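PDB 2YKF: sensor histidine kinase PdtaS from Mycobacterium tuberculosis, which probably senses cyclic di-GMP that accumulates on nutrient deprivation, autophosphorylates on histidine using ATP and so switches on its partner response regulator, PdtaR. Local coordinates for residues 46-49 with 53-56; 7-12 with 71-76; 228-233 with 251-256; 182-187 with 215-220; 30-35 with 176-181. All blocks are in the same frame, centred on the assembly; numbering follows the deposited sequence.

How the contacts relate
The five contacts run from one end of the sensor region to the other. Contacts 1 and 2 lie in the GAF domain with centres 8 Å apart and meet at strand 53-59: Cys-55, within contact 1, is bonded through its backbone to Gly-74 and Thr-75 of contact 2, whose chain loop encloses contact 1. Contacts 4 and 3, in that chain order and with centres 15 Å apart, reach the same sheet of the PAS-like domain, their centres 40 to 45 Å from those of the first pair. Contact 5 lies between the groups and couples the two sensing domains within the chain, at a place that also meets the second subunit, as do contacts 2 and 3.

Contact 1 (46-49 with 53-56); sequences VRRD and LVCV
With CG2 lodged between its own backbone N and carbonyl carbon (chi1 -64°), Val-46 directs that methyl along the strand pair at Val-56, whose chi1 of -66° sets CG1 anti to the carbonyl carbon to receive it. The two side chains cross at about a right angle, and CG2 of Val-46 stands 3.5 Å from CG1 of Val-56, tighter than usual for two carbons. The same methyl also approaches CB of Val-54. On this face, Arg-48 brings the aliphatic part of its side chain across Val-54, CG meeting CG2 at 3.9 Å. The guanidinium continues beyond the valine to a salt bridge with Asp-50 and a hydrogen bond from NH2 to His-13.

Strands 41-47 and 53-59 form an antiparallel beta hairpin of the GAF domain sheet, closed by the short loop after Arg-47. Val-46 and Val-54 form a hydrogen-bonded pair near its loop end: Val-46 N gives to Val-54 O at 2.8 Å, in the carbonyl plane, and Val-54 N returns a bond to Val-46 O at 3.0 Å, tilted 24° from the Val-46 carbonyl plane. Val-46 O additionally receives a CA-H...O contact from Leu-53.

Arg-47 and Leu-53, the neighbouring non-hydrogen-bonded pair, send their side chains to the other face of the sheet, where CD2 of Leu-53 rests 4.0 Å from CB of Arg-47. Helix 83-90 packs on these two through Phe-89, Ser-90 and Val-85, whereas Leu-6, Leu-9, Leu-10 and His-13 of helix 6-13 lie against the three valines.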
# COMPACT_ATOMS: atom_id res chain seq x y z
N VAL A 46 6.75 13.41 21.79
CA VAL A 46 6.41 13.31 23.22
C VAL A 46 7.22 14.39 24.01
O VAL A 46 8.16 14.99 23.44
CB VAL A 46 6.59 11.90 23.83
CG1 VAL A 46 5.59 10.85 23.15
CG2 VAL A 46 8.08 11.38 23.77
N ARG A 47 6.82 14.63 25.27
CA ARG A 47 7.38 15.72 26.11
C ARG A 47 7.86 15.06 27.37
O ARG A 47 7.10 14.39 28.07
CB ARG A 47 6.29 16.74 26.45
CG ARG A 47 6.76 17.88 27.35
CD ARG A 47 5.68 18.91 27.56
NE ARG A 47 4.67 18.46 28.53
CZ ARG A 47 3.66 19.23 28.99
NH1 ARG A 47 3.53 20.49 28.55
NH2 ARG A 47 2.79 18.76 29.88
N ARG A 48 9.14 15.19 27.65
CA ARG A 48 9.66 14.54 28.84
C ARG A 48 9.31 15.39 30.06
O ARG A 48 8.75 16.47 29.92
CB ARG A 48 11.18 14.43 28.78
CG ARG A 48 11.80 14.44 27.43
CD ARG A 48 13.21 15.03 27.56
NE ARG A 48 14.22 14.00 27.39
CZ ARG A 48 15.52 14.15 27.62
NH1 ARG A 48 16.00 15.29 28.09
NH2 ARG A 48 16.33 13.13 27.39
N ASP A 49 9.68 14.88 31.25
CA ASP A 49 9.87 15.71 32.48
C ASP A 49 10.39 17.13 32.17
O ASP A 49 9.71 18.16 32.40
CB ASP A 49 10.84 15.03 33.48
CG ASP A 49 12.03 14.28 32.79
OD1 ASP A 49 12.72 14.80 31.88
OD2 ASP A 49 12.29 13.14 33.21
N LEU A 53 11.35 18.10 24.05
CA LEU A 53 10.55 17.33 23.08
C LEU A 53 11.40 16.28 22.35
O LEU A 53 12.50 16.58 21.92
CB LEU A 53 9.91 18.27 22.07
CG LEU A 53 9.14 19.44 22.65
CD1 LEU A 53 8.45 20.21 21.53
CD2 LEU A 53 8.16 19.02 23.71
N VAL A 54 10.82 15.09 22.15
CA VAL A 54 11.46 13.99 21.47
C VAL A 54 10.54 13.46 20.37
O VAL A 54 9.33 13.16 20.62
CB VAL A 54 11.71 12.85 22.48
CG1 VAL A 54 12.48 11.69 21.83
CG2 VAL A 54 12.43 13.41 23.71
N CYS A 55 11.07 13.35 19.15
CA CYS A 55 10.30 12.66 18.07
C CYS A 55 10.52 11.14 18.22
O CYS A 55 11.68 10.64 18.20
CB CYS A 55 10.74 13.11 16.67
SG CYS A 55 9.92 12.16 15.31
N VAL A 56 9.42 10.39 18.39
CA VAL A 56 9.52 8.99 18.73
C VAL A 56 9.00 8.09 17.57
O VAL A 56 9.16 6.89 17.66
CB VAL A 56 8.74 8.60 20.03
CG1 VAL A 56 9.37 9.29 21.32
CG2 VAL A 56 7.30 9.04 19.89

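Contact 2 (7-12 with 71-76)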
# COMPACT_ATOMS: atom_id res chain seq x y z
N GLY A 7 8.89 1.84 21.52
CA GLY A 7 8.95 1.31 22.92
C GLY A 7 10.19 1.75 23.72
O GLY A 7 10.07 2.29 24.85
N ASP A 8 11.38 1.55 23.13
CA ASP A 8 12.66 1.95 23.78
C ASP A 8 12.69 3.45 24.03
O ASP A 8 13.06 3.88 25.14
CB ASP A 8 13.92 1.46 23.02
CG ASP A 8 13.95 -0.07 22.83
OD1 ASP A 8 13.33 -0.80 23.66
OD2 ASP A 8 14.55 -0.53 21.82
N LEU A 9 12.25 4.24 23.05
CA LEU A 9 12.17 5.69 23.22
C LEU A 9 11.23 6.17 24.29
O LEU A 9 11.58 7.07 25.06
CB LEU A 9 11.85 6.39 21.90
CG LEU A 9 12.99 6.29 20.86
CD1 LEU A 9 12.64 7.08 19.59
CD2 LEU A 9 14.38 6.70 21.42
N LEU A 10 10.02 5.59 24.36
CA LEU A 10 9.06 6.00 25.40
C LEU A 10 9.57 5.60 26.83
O LEU A 10 9.34 6.32 27.78
CB LEU A 10 7.65 5.42 25.11
CG LEU A 10 6.93 5.84 23.82
CD1 LEU A 10 5.59 5.06 23.66
CD2 LEU A 10 6.69 7.28 23.85
N ALA A 11 10.24 4.46 26.97
CA ALA A 11 10.81 4.04 28.27
C ALA A 11 11.96 4.95 28.71
O ALA A 11 12.03 5.35 29.86
CB ALA A 11 11.25 2.60 28.25
N GLU A 12 12.83 5.29 27.77
CA GLU A 12 13.95 6.16 28.03
C GLU A 12 13.52 7.55 28.43
O GLU A 12 13.94 8.05 29.48
CB GLU A 12 14.83 6.25 26.79
CG GLU A 12 15.94 7.27 26.93
CD GLU A 12 17.03 6.81 27.88
OE1 GLU A 12 17.23 5.56 28.01
OE2 GLU A 12 17.66 7.69 28.51
N ASP A 71 15.58 10.79 8.42
CA ASP A 71 14.95 10.09 9.51
C ASP A 71 14.89 10.99 10.75
O ASP A 71 15.91 11.27 11.35
CB ASP A 71 15.69 8.80 9.83
CG ASP A 71 14.93 7.91 10.84
OD1 ASP A 71 13.90 8.35 11.43
OD2 ASP A 71 15.40 6.76 11.06
N ALA A 72 13.68 11.36 11.17
CA ALA A 72 13.50 12.23 12.36
C ALA A 72 13.40 11.55 13.74
O ALA A 72 13.46 12.22 14.82
CB ALA A 72 12.29 13.22 12.12
N VAL A 73 13.28 10.23 13.74
CA VAL A 73 13.06 9.49 14.95
C VAL A 73 14.29 9.59 15.85
O VAL A 73 15.42 9.47 15.35
CB VAL A 73 12.78 8.02 14.67
CG1 VAL A 73 12.60 7.30 15.96
CG2 VAL A 73 11.45 7.88 13.80
N GLY A 74 14.05 9.83 17.14
CA GLY A 74 15.12 9.98 18.13
C GLY A 74 15.59 11.43 18.27
O GLY A 74 16.36 11.73 19.16
N THR A 75 15.16 12.31 17.38
CA THR A 75 15.47 13.75 17.48
C THR A 75 14.97 14.32 18.84
O THR A 75 13.81 14.18 19.19
CB THR A 75 14.70 14.56 16.41
OG1 THR A 75 15.21 14.28 15.11
CG2 THR A 75 14.84 16.07 16.66
N VAL A 76 15.85 15.07 19.53
CA VAL A 76 15.56 15.59 20.86
C VAL A 76 15.83 17.07 20.78
O VAL A 76 16.91 17.53 20.33
CB VAL A 76 16.48 14.94 21.92
CG1 VAL A 76 16.34 15.65 23.29
CG2 VAL A 76 16.17 13.43 22.11
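Leu-9 CD1 lies over one face of the peptide group joining Val-73 to Gly-74, displaced to one side, 3.9 Å from Gly-74 N. The carboxylate of Asp-71 is the other flat group here: Val-73 N reaches its OD1 from above the plane, 42° out of it, at 3.0 Å, while OD2 forms a salt bridge with Arg-205 and a hydrogen bond with His-204, both of the second subunit.

The contact between the segments is small and apolar. Leu-9 sits on the side of helix 6-13 turned to the loop, its CG beside the backbone N and anti to the carbonyl carbon (chi1 -68°), which extends CD1 toward the turn. There it closes on CG1 of Val-73 at 3.6 Å, the two side chains meeting at a slant.

What Leu-9 packs on is a corner braced by its own hydrogen bonds. The Asp-71 bond to Val-73 N makes an Asx turn, and a type II beta turn overlaps it, from Ala-72 to Thr-75. Ala-72 O is gripped twice from one face of its plane, by Thr-75 N at 3.1 Å and by Thr-75 OG1 at 2.7 Å. Gly-74 takes the third place of that turn with a positive phi of 90°, a backbone shape that suits glycine.

The corner lies in the GAF domain just before the short edge strand 76-77. Gly-74 and Thr-75 are bonded through their backbones to Cys-55 of strand 53-59, while on helix 6-13 the neighbouring Leu-10 packs against Val-21 and Leu-24 of helix 18-38.

Contact 3 (228-233 with 251-256)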
# COMPACT_ATOMS: atom_id res chain seq x y z
N PRO A 228 -24.48 -17.58 2.67
CA PRO A 228 -25.61 -16.83 3.27
C PRO A 228 -25.35 -16.49 4.77
O PRO A 228 -25.90 -15.51 5.28
CB PRO A 228 -26.82 -17.78 3.09
CG PRO A 228 -26.22 -19.21 3.17
CD PRO A 228 -24.77 -19.04 2.52
N PHE A 229 -24.50 -17.24 5.48
CA PHE A 229 -24.17 -16.82 6.86
C PHE A 229 -23.29 -15.54 6.89
O PHE A 229 -23.44 -14.68 7.75
CB PHE A 229 -23.45 -17.96 7.62
CG PHE A 229 -24.34 -19.18 7.88
CD1 PHE A 229 -25.35 -19.12 8.85
CD2 PHE A 229 -24.16 -20.36 7.18
CE1 PHE A 229 -26.16 -20.24 9.11
CE2 PHE A 229 -24.96 -21.48 7.44
CZ PHE A 229 -25.97 -21.41 8.41
N GLU A 230 -22.32 -15.48 5.99
CA GLU A 230 -21.39 -14.34 5.94
C GLU A 230 -22.22 -13.15 5.52
O GLU A 230 -21.96 -12.05 5.95
CB GLU A 230 -20.30 -14.64 4.86
CG GLU A 230 -19.50 -15.84 5.24
CD GLU A 230 -18.14 -15.95 4.58
OE1 GLU A 230 -17.88 -15.29 3.53
OE2 GLU A 230 -17.34 -16.73 5.13
N ALA A 231 -23.18 -13.35 4.60
CA ALA A 231 -24.01 -12.23 4.10
C ALA A 231 -24.73 -11.54 5.25
O ALA A 231 -24.83 -10.29 5.31
CB ALA A 231 -25.00 -12.71 2.99
N HIS A 232 -25.23 -12.35 6.18
CA HIS A 232 -25.90 -11.80 7.32
C HIS A 232 -24.94 -11.18 8.31
O HIS A 232 -25.26 -10.15 8.90
CB HIS A 232 -26.75 -12.88 8.01
CG HIS A 232 -27.60 -12.31 9.10
ND1 HIS A 232 -28.62 -11.41 8.85
CD2 HIS A 232 -27.57 -12.49 10.45
CE1 HIS A 232 -29.20 -11.08 10.00
NE2 HIS A 232 -28.57 -11.70 10.98
N GLU A 233 -23.77 -11.79 8.52
CA GLU A 233 -22.75 -11.21 9.40
C GLU A 233 -22.33 -9.77 8.98
O GLU A 233 -22.18 -8.86 9.79
CB GLU A 233 -21.50 -12.10 9.47
CG GLU A 233 -21.63 -13.33 10.42
CD GLU A 233 -20.58 -14.42 10.11
OE1 GLU A 233 -19.83 -14.29 9.08
OE2 GLU A 233 -20.53 -15.40 10.89
N MET A 251 -12.47 -8.19 7.54
CA MET A 251 -13.05 -9.45 7.15
C MET A 251 -12.82 -9.82 5.70
O MET A 251 -12.76 -8.95 4.85
CB MET A 251 -14.54 -9.54 7.49
CG MET A 251 -15.43 -8.49 6.94
SD MET A 251 -16.83 -8.23 8.06
CE MET A 251 -17.43 -9.94 8.28
N GLU A 252 -12.72 -11.12 5.44
CA GLU A 252 -12.52 -11.61 4.10
C GLU A 252 -13.82 -12.24 3.62
O GLU A 252 -14.44 -13.07 4.33
CB GLU A 252 -11.38 -12.61 4.11
CG GLU A 252 -11.13 -13.27 2.79
CD GLU A 252 -10.05 -14.36 2.86
OE1 GLU A 252 -9.03 -14.22 3.58
OE2 GLU A 252 -10.21 -15.36 2.18
N VAL A 253 -14.30 -11.83 2.45
CA VAL A 253 -15.56 -12.33 1.99
C VAL A 253 -15.42 -12.82 0.53
O VAL A 253 -14.91 -12.06 -0.28
CB VAL A 253 -16.65 -11.24 1.89
CG1 VAL A 253 -17.90 -11.76 2.39
CG2 VAL A 253 -16.30 -9.98 2.63
N ASP A 254 -16.03 -13.96 0.20
CA ASP A 254 -16.25 -14.41 -1.18
C ASP A 254 -17.57 -13.90 -1.73
O ASP A 254 -18.58 -13.99 -1.05
CB ASP A 254 -16.24 -15.95 -1.24
CG ASP A 254 -14.84 -16.55 -1.05
OD1 ASP A 254 -13.78 -15.83 -0.91
OD2 ASP A 254 -14.80 -17.79 -1.01
N ALA A 255 -17.54 -13.35 -2.94
CA ALA A 255 -18.70 -12.85 -3.61
C ALA A 255 -18.49 -12.99 -5.10
O ALA A 255 -17.55 -12.38 -5.68
CB ALA A 255 -18.91 -11.39 -3.29
N GLY A 256 -19.39 -13.71 -5.76
CA GLY A 256 -19.40 -13.65 -7.24
C GLY A 256 -18.15 -14.16 -7.92
O GLY A 256 -17.77 -13.65 -9.02
O HOH W 1 -19.07 -15.64 1.01
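Glu-230 reaches from its helix to the strand with a single carboxylate oxygen. OE1 lies 3.7 Å from CG1 of Val-253, and the two side chains lie alongside one another, pointing in opposite senses. At 4.0 Å from Asp-254 N the same oxygen makes no direct bond to the strand; a water links the carboxylate to the strand instead, donating to Glu-230 OE1 at 2.8 Å and to Asp-254 O at 2.7 Å. Both acceptors are thereby served by the same molecule, so one water bridges helix and strand.

Helix 228-243 and strand 250-255 belong to the PAS-like domain, the strand at one edge of its antiparallel sheet. The short segments run at 129° to each other with axes 9.3 Å apart at closest approach, a gap spanned by the glutamate side chain, which is extended beyond CG.

Farther out, Asp-227 OD1 accepts from Glu-230 N in the first turn of the helix, and Ile-225 packs on both Glu-230 and Val-253. Val-253 is paired through its backbone with Val-260 of the next strand. Asp-254 turns OD1 to Thr-259, while Glu-252 forms a salt bridge with Arg-174 of the second subunit.

Contact 4 (182-187 with 215-220); sequences GFIRLD and VNLIDA
Strand 183-186 passes the first turn of helix 217-221 with Leu-186 and Leu-217 as the closest backbone points, their CA atoms 7.6 Å apart. Leu-217 supplies the helix side of the contact. Its CG is anti to the backbone N (chi1 -179°), a setting that carries both methyls out from the helix toward the strand. Leu-186 crosses it at about a right angle and sets both its methyls against CB and CD2 of Leu-217: CD2 lies 3.7 Å from CB of Leu-217, and CD1 lies 3.8 Å from CD2 of Leu-217. The second branch of Leu-217 turns toward Ile-184, two residues earlier on the same face of the strand, where the CD1 atoms of the two residues are 4.3 Å apart in a looser contact.

This is the hydrophobic interior of the PAS-like domain, where helices pack against one face of a five-stranded antiparallel sheet. Ile-278 and Val-192, on the strands flanking 183-186, each touch both Leu-186 and Leu-217, and Tyr-203 of helix 197-205 touches Ile-184 and Leu-217.

The start of the helix is set by Asn-216 at the N-cap. Its OD1 accepts from Asp-219 N at 3.0 Å, in the carbonyl plane and on a lone pair, while its backbone O takes the bond from Ala-220 N. Leu-217 is the residue right after this cap, in the first turn of the helix, and Ile-218 next to it packs on Val-234 and Val-238 of helix 228-243.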
# COMPACT_ATOMS: atom_id res chain seq x y z
N GLY A 182 -8.93 0.63 -2.12
CA GLY A 182 -10.37 0.82 -2.36
C GLY A 182 -10.92 1.56 -1.12
O GLY A 182 -10.68 1.14 0.01
N PHE A 183 -11.65 2.63 -1.34
CA PHE A 183 -12.08 3.47 -0.22
C PHE A 183 -13.53 3.81 -0.44
O PHE A 183 -13.90 4.22 -1.57
CB PHE A 183 -11.30 4.78 -0.21
CG PHE A 183 -11.77 5.75 0.86
CD1 PHE A 183 -11.39 5.58 2.13
CD2 PHE A 183 -12.68 6.76 0.55
CE1 PHE A 183 -11.82 6.50 3.16
CE2 PHE A 183 -13.14 7.63 1.53
CZ PHE A 183 -12.71 7.50 2.83
N ILE A 184 -14.35 3.66 0.62
CA ILE A 184 -15.82 3.98 0.57
C ILE A 184 -16.16 4.83 1.81
O ILE A 184 -15.72 4.50 2.91
CB ILE A 184 -16.64 2.69 0.69
CG1 ILE A 184 -16.62 1.93 -0.64
CG2 ILE A 184 -18.14 2.97 1.02
CD1 ILE A 184 -17.06 0.46 -0.56
N ARG A 185 -16.88 5.94 1.62
CA ARG A 185 -17.35 6.72 2.75
C ARG A 185 -18.85 6.47 2.88
O ARG A 185 -19.59 6.62 1.90
CB ARG A 185 -17.02 8.20 2.58
CG ARG A 185 -17.54 9.10 3.69
CD ARG A 185 -16.84 8.83 4.99
NE ARG A 185 -17.77 8.96 6.11
CZ ARG A 185 -18.08 10.10 6.71
NH1 ARG A 185 -17.50 11.23 6.31
NH2 ARG A 185 -18.93 10.12 7.72
N LEU A 186 -19.29 6.04 4.08
CA LEU A 186 -20.74 5.85 4.32
C LEU A 186 -21.24 7.00 5.20
O LEU A 186 -20.56 7.38 6.11
CB LEU A 186 -21.02 4.56 5.10
CG LEU A 186 -20.69 3.21 4.52
CD1 LEU A 186 -21.45 2.14 5.37
CD2 LEU A 186 -21.15 3.19 3.06
N ASP A 187 -22.42 7.52 4.93
CA ASP A 187 -23.01 8.51 5.79
C ASP A 187 -23.73 7.81 6.95
O ASP A 187 -23.75 6.56 7.01
CB ASP A 187 -23.98 9.39 4.99
CG ASP A 187 -25.27 8.68 4.61
OD1 ASP A 187 -25.58 7.56 5.17
OD2 ASP A 187 -25.99 9.26 3.78
N VAL A 215 -26.32 4.65 -2.78
CA VAL A 215 -27.09 3.42 -2.49
C VAL A 215 -26.72 3.00 -1.08
O VAL A 215 -25.62 3.24 -0.64
CB VAL A 215 -26.80 2.29 -3.49
CG1 VAL A 215 -27.67 1.07 -3.19
CG2 VAL A 215 -27.05 2.76 -4.94
N ASN A 216 -27.69 2.42 -0.37
CA ASN A 216 -27.43 1.80 0.89
C ASN A 216 -26.41 0.66 0.68
O ASN A 216 -26.61 -0.20 -0.17
CB ASN A 216 -28.74 1.30 1.52
CG ASN A 216 -28.51 0.64 2.84
OD1 ASN A 216 -28.14 -0.52 2.88
ND2 ASN A 216 -28.62 1.42 3.94
N LEU A 217 -25.30 0.72 1.41
CA LEU A 217 -24.18 -0.22 1.19
C LEU A 217 -24.59 -1.68 1.40
O LEU A 217 -24.40 -2.53 0.51
CB LEU A 217 -22.99 0.13 2.09
CG LEU A 217 -21.81 -0.84 1.84
CD1 LEU A 217 -21.11 -0.59 0.53
CD2 LEU A 217 -20.85 -0.71 2.93
N ILE A 218 -25.19 -1.97 2.57
CA ILE A 218 -25.73 -3.32 2.81
C ILE A 218 -26.64 -3.84 1.70
O ILE A 218 -26.48 -4.97 1.25
CB ILE A 218 -26.40 -3.41 4.15
CG1 ILE A 218 -25.33 -3.24 5.22
CG2 ILE A 218 -27.18 -4.74 4.29
CD1 ILE A 218 -24.03 -4.17 4.96
N ASP A 219 -27.57 -3.00 1.20
CA ASP A 219 -28.47 -3.45 0.11
C ASP A 219 -27.77 -3.82 -1.21
O ASP A 219 -28.21 -4.71 -1.92
CB ASP A 219 -29.54 -2.41 -0.14
CG ASP A 219 -30.50 -2.28 1.06
OD1 ASP A 219 -30.54 -3.23 1.91
OD2 ASP A 219 -31.18 -1.22 1.14
N ALA A 220 -26.71 -3.07 -1.56
CA ALA A 220 -25.83 -3.37 -2.68
C ALA A 220 -24.97 -4.61 -2.41
O ALA A 220 -24.64 -5.38 -3.33
CB ALA A 220 -24.92 -2.19 -2.91

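Contact 5 (30-35 with 176-181)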
# COMPACT_ATOMS: atom_id res chain seq x y z
N GLU A 30 -1.40 2.08 13.34
CA GLU A 30 -2.52 2.41 12.45
C GLU A 30 -2.30 3.60 11.55
O GLU A 30 -3.07 3.81 10.63
CB GLU A 30 -3.72 2.78 13.29
CG GLU A 30 -4.18 1.70 14.19
CD GLU A 30 -5.34 0.87 13.62
OE1 GLU A 30 -5.49 0.78 12.37
OE2 GLU A 30 -6.08 0.30 14.46
N TRP A 31 -1.31 4.45 11.85
CA TRP A 31 -1.33 5.75 11.21
C TRP A 31 -0.80 5.74 9.75
O TRP A 31 -0.84 6.77 9.09
CB TRP A 31 -0.53 6.75 12.07
CG TRP A 31 0.92 6.51 12.10
CD1 TRP A 31 1.64 5.37 11.69
CD2 TRP A 31 1.87 7.42 12.63
NE1 TRP A 31 2.99 5.58 11.95
CE2 TRP A 31 3.14 6.83 12.53
CE3 TRP A 31 1.75 8.72 13.21
CZ2 TRP A 31 4.32 7.51 12.99
CZ3 TRP A 31 2.89 9.39 13.58
CH2 TRP A 31 4.15 8.79 13.49
N GLN A 32 -0.35 4.59 9.21
CA GLN A 32 -0.17 4.56 7.74
C GLN A 32 -1.44 5.07 7.01
O GLN A 32 -1.36 5.77 5.99
CB GLN A 32 0.25 3.16 7.21
CG GLN A 32 0.69 3.25 5.66
CD GLN A 32 1.94 4.10 5.49
OE1 GLN A 32 2.97 3.88 6.16
NE2 GLN A 32 1.85 5.12 4.65
N LEU A 33 -2.61 4.63 7.46
CA LEU A 33 -3.87 5.02 6.86
C LEU A 33 -4.03 6.56 6.93
O LEU A 33 -4.39 7.21 5.97
CB LEU A 33 -5.02 4.35 7.62
CG LEU A 33 -6.41 4.82 7.24
CD1 LEU A 33 -6.68 4.61 5.74
CD2 LEU A 33 -7.49 4.04 8.15
N LEU A 34 -3.71 7.16 8.07
CA LEU A 34 -3.76 8.62 8.15
C LEU A 34 -2.78 9.34 7.17
O LEU A 34 -3.20 10.26 6.46
CB LEU A 34 -3.48 9.01 9.61
CG LEU A 34 -3.43 10.51 9.89
CD1 LEU A 34 -4.81 11.19 9.61
CD2 LEU A 34 -2.99 10.68 11.35
N ALA A 35 -1.51 8.89 7.10
CA ALA A 35 -0.50 9.48 6.20
C ALA A 35 -0.98 9.31 4.74
O ALA A 35 -0.95 10.28 3.96
CB ALA A 35 0.85 8.80 6.39
N SER A 176 -4.51 -6.08 5.97
CA SER A 176 -5.73 -5.30 5.69
C SER A 176 -5.50 -4.36 4.51
O SER A 176 -4.37 -4.01 4.25
CB SER A 176 -6.20 -4.52 6.89
OG SER A 176 -5.22 -3.61 7.30
N PRO A 177 -6.58 -3.95 3.84
CA PRO A 177 -6.47 -3.05 2.66
C PRO A 177 -5.74 -1.76 3.02
O PRO A 177 -5.85 -1.33 4.16
CB PRO A 177 -7.93 -2.68 2.35
CG PRO A 177 -8.76 -3.54 3.14
CD PRO A 177 -7.97 -4.16 4.27
N ARG A 178 -4.96 -1.20 2.10
CA ARG A 178 -4.47 0.14 2.22
C ARG A 178 -5.55 1.03 1.63
O ARG A 178 -6.38 0.59 0.85
CB ARG A 178 -3.12 0.31 1.45
CG ARG A 178 -2.05 -0.82 1.74
CD ARG A 178 -1.58 -0.85 3.22
NE ARG A 178 -0.49 -1.84 3.38
CZ ARG A 178 0.81 -1.53 3.31
NH1 ARG A 178 1.21 -0.26 3.12
NH2 ARG A 178 1.74 -2.49 3.46
N ALA A 179 -5.58 2.29 2.06
CA ALA A 179 -6.51 3.26 1.46
C ALA A 179 -6.56 3.19 -0.10
O ALA A 179 -7.64 3.12 -0.71
CB ALA A 179 -6.14 4.70 1.97
N GLY A 180 -5.39 3.17 -0.76
CA GLY A 180 -5.40 3.11 -2.22
C GLY A 180 -6.06 1.90 -2.83
O GLY A 180 -6.52 1.96 -4.00
N ASP A 181 -6.08 0.78 -2.09
CA ASP A 181 -6.76 -0.43 -2.57
C ASP A 181 -8.24 -0.23 -2.88
O ASP A 181 -8.80 -0.93 -3.74
CB ASP A 181 -6.59 -1.60 -1.57
CG ASP A 181 -5.10 -2.00 -1.39
OD1 ASP A 181 -4.27 -1.82 -2.33
OD2 ASP A 181 -4.75 -2.51 -0.31
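Leu-33 CD1 and the methyl of Ala-179 meet where the GAF domain, through its helix 18-38, touches the segment leading into the first strand of the PAS-like domain. This apolar pair is 3.8 Å apart from CD1 to CB. The leucine reaches it because CG stands anti to the backbone N (chi1 172°), carrying the branch end closer to Ala-179 than the direction of its first bond would suggest. Leu-265 and Arg-263 of strand 258-269 also pack on Leu-33, so the helix meets the PAS-like sheet beside this point as well.

The second contact is between a polar side chain's aliphatic part and a charged group: Gln-32 CG lies obliquely to the Arg-178 guanidinium in a loose contact, 4.4 Å from NH1. Each polar end looks elsewhere. Gln-32 NE2 bonds to Asp-36 OD1 and Arg-60 O, whereas Arg-178 NH2 forms a salt bridge with Asp-181 of the second subunit. The reciprocal bridge runs from Asp-181 to Arg-178 of that subunit, which places this domain junction at the dimer interface.

Hydrogen bonds shape the 176-181 segment itself. Asp-181 N returns to Arg-178 O at 3.0 Å, closing the 3-10 turn that presents Ala-179 to the helix. From the end of this turn the aspartate side chain folds back, and its OD2 accepts from Arg-178 N at 2.8 Å, the donor standing 47° out of the carboxylate plane.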